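Local coordinates for protein oxalate biosynthetic component 1 (Burkholderia thailandensis, PDB 5IKY) that produces oxalate as a bifunctional enzyme, joining a serine hydrolase activity of the alpha/beta-hydrolase type to a lyase activity in quorum sensing-dependent oxalogenesis, at residues A[434-437]-A[438-442]. Numbering follows the deposited sequence.
Sequences PTVE and KLRDN
The closing turns of helix 418-442, which connects the parallel strands 375-380 and 446-451 of a closed parallel barrel consistent with a TIM barrel, bring V436 alongside R440 and T435 within reach of L439. Four successive i to i+4 bonds define the helix here, from K438 N to P434 O through D441 N to E437 O; that from R440 N to V436 O is the straightest, with 164° at the hydrogen. V436 and R440 point the same way, V436 CG1 lying 3.9 Å from R440 NE. The arginine chain bends at its second torsion (chi2 -96°), and its NH2 forms a salt bridge with D470 OD2. One residue back along the helix, T435 CG2 meets L439 CD1 at 4.2 Å, a loose apolar contact. At the C-terminal end, the side chain of N442 folds back along the helix: ND2 reaches K438 O at 2.8 Å, nearly straight at 171°, with K438 O almost in the plane of the N442 amide. K438 O also accepts the backbone N of N442, at 3.3 Å. E437 and D441 are exposed, whereas T435, V436 and L439 are buried: V436 and L439 pack on I448 of strand 446-451, T435 and V436 on L379 of strand 375-380, and T435 also on helix 354-360.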
ATOM      1  N   PRO A 434      31.855  -7.383  17.930  1.00 61.54           N
ATOM      2  CA  PRO A 434      31.779  -7.933  19.292  1.00 62.02           C
ATOM      3  C   PRO A 434      30.425  -7.687  19.949  1.00 64.41           C
ATOM      4  O   PRO A 434      29.931  -8.554  20.670  1.00 64.05           O
ATOM      5  CB  PRO A 434      32.885  -7.182  20.040  1.00 56.17           C
ATOM      6  CG  PRO A 434      33.836  -6.759  18.979  1.00 52.51           C
ATOM      7  CD  PRO A 434      32.974  -6.430  17.800  1.00 59.99           C
ATOM      8  N   THR A 435      29.837  -6.521  19.696  1.00 61.30           N
ATOM      9  CA  THR A 435      28.525  -6.195  20.244  1.00 54.98           C
ATOM     10  C   THR A 435      27.442  -7.101  19.659  1.00 63.52           C
ATOM     11  O   THR A 435      26.612  -7.641  20.394  1.00 61.37           O
ATOM     12  CB  THR A 435      28.158  -4.722  19.984  1.00 51.43           C
ATOM     13  OG1 THR A 435      29.022  -3.875  20.753  1.00 67.52           O
ATOM     14  CG2 THR A 435      26.706  -4.450  20.372  1.00 45.47           C
ATOM     15  N   VAL A 436      27.459  -7.269  18.340  1.00 46.40           N
ATOM     16  CA  VAL A 436      26.506  -8.145  17.670  1.00 54.09           C
ATOM     17  C   VAL A 436      26.610  -9.571  18.202  1.00 57.33           C
ATOM     18  O   VAL A 436      25.613 -10.165  18.611  1.00 59.51           O
ATOM     19  CB  VAL A 436      26.721  -8.164  16.146  1.00 58.07           C
ATOM     20  CG1 VAL A 436      25.790  -9.173  15.495  1.00 45.43           C
ATOM     21  CG2 VAL A 436      26.511  -6.776  15.559  1.00 59.40           C
ATOM     22  N   GLU A 437      27.825 -10.110  18.207  1.00 56.55           N
ATOM     23  CA  GLU A 437      28.057 -11.469  18.682  1.00 65.20           C
ATOM     24  C   GLU A 437      27.649 -11.643  20.142  1.00 54.51           C
ATOM     25  O   GLU A 437      27.110 -12.680  20.523  1.00 48.95           O
ATOM     26  CB  GLU A 437      29.526 -11.849  18.500  1.00 58.22           C
ATOM     27  CG  GLU A 437      29.937 -12.031  17.046  1.00 73.33           C
ATOM     28  CD  GLU A 437      31.406 -12.372  16.893  1.00 94.36           C
ATOM     29  OE1 GLU A 437      32.175 -12.138  17.850  1.00 98.82           O
ATOM     30  OE2 GLU A 437      31.790 -12.881  15.819  1.00108.42           O
ATOM     31  N   LYS A 438      27.895 -10.621  20.954  1.00 53.81           N
ATOM     32  CA  LYS A 438      27.536 -10.669  22.365  1.00 53.46           C
ATOM     33  C   LYS A 438      26.023 -10.792  22.546  1.00 58.65           C
ATOM     34  O   LYS A 438      25.552 -11.547  23.398  1.00 58.87           O
ATOM     35  CB  LYS A 438      28.059  -9.429  23.090  1.00 50.17           C
ATOM     36  CG  LYS A 438      28.035  -9.532  24.606  1.00 63.63           C
ATOM     37  CD  LYS A 438      28.597  -8.272  25.246  1.00 77.99           C
ATOM     38  CE  LYS A 438      29.446  -8.592  26.462  1.00 79.34           C
ATOM     39  NZ  LYS A 438      29.818  -7.353  27.199  1.00 90.01           N
ATOM     40  N   LEU A 439      25.270 -10.058  21.734  1.00 53.45           N
ATOM     41  CA  LEU A 439      23.811 -10.078  21.809  1.00 52.26           C
ATOM     42  C   LEU A 439      23.229 -11.416  21.345  1.00 44.22           C
ATOM     43  O   LEU A 439      22.297 -11.934  21.955  1.00 67.59           O
ATOM     44  CB  LEU A 439      23.221  -8.934  20.981  1.00 46.08           C
ATOM     45  CG  LEU A 439      23.449  -7.523  21.528  1.00 54.68           C
ATOM     46  CD1 LEU A 439      22.980  -6.477  20.531  1.00 47.03           C
ATOM     47  CD2 LEU A 439      22.742  -7.345  22.862  1.00 49.77           C
ATOM     48  N   ARG A 440      23.779 -11.968  20.268  1.00 57.97           N
ATOM     49  CA  ARG A 440      23.332 -13.266  19.759  1.00 64.45           C
ATOM     50  C   ARG A 440      23.635 -14.396  20.743  1.00 62.93           C
ATOM     51  O   ARG A 440      22.863 -15.347  20.862  1.00 69.21           O
ATOM     52  CB  ARG A 440      23.991 -13.578  18.413  1.00 53.56           C
ATOM     53  CG  ARG A 440      23.928 -12.465  17.386  1.00 51.10           C
ATOM     54  CD  ARG A 440      22.770 -12.622  16.424  1.00 45.81           C
ATOM     55  NE  ARG A 440      23.047 -11.945  15.161  1.00 57.96           N
ATOM     56  CZ  ARG A 440      22.117 -11.592  14.277  1.00 69.84           C
ATOM     57  NH1 ARG A 440      22.469 -10.980  13.156  1.00 66.39           N
ATOM     58  NH2 ARG A 440      20.836 -11.841  14.518  1.00 65.04           N
ATOM     59  N   ASP A 441      24.762 -14.293  21.442  1.00 56.36           N
ATOM     60  CA  ASP A 441      25.181 -15.339  22.372  1.00 55.29           C
ATOM     61  C   ASP A 441      24.309 -15.391  23.623  1.00 52.23           C
ATOM     62  O   ASP A 441      24.124 -16.454  24.216  1.00 78.65           O
ATOM     63  CB  ASP A 441      26.645 -15.147  22.772  1.00 59.24           C
ATOM     64  CG  ASP A 441      27.604 -15.436  21.633  1.00 86.54           C
ATOM     65  OD1 ASP A 441      27.146 -15.930  20.581  1.00 98.07           O
ATOM     66  OD2 ASP A 441      28.816 -15.175  21.792  1.00 89.82           O
ATOM     67  N   ASN A 442      23.773 -14.242  24.022  1.00 60.49           N
ATOM     68  CA  ASN A 442      22.938 -14.171  25.216  1.00 54.17           C
ATOM     69  C   ASN A 442      21.442 -14.150  24.907  1.00 61.55           C
ATOM     70  O   ASN A 442      20.613 -14.220  25.813  1.00 67.11           O
ATOM     71  CB  ASN A 442      23.312 -12.944  26.046  1.00 54.63           C
ATOM     72  CG  ASN A 442      24.674 -13.079  26.694  1.00 66.49           C
ATOM     73  OD1 ASN A 442      24.790 -13.526  27.836  1.00 63.89           O
ATOM     74  ND2 ASN A 442      25.717 -12.698  25.965  1.00 59.54           N
TER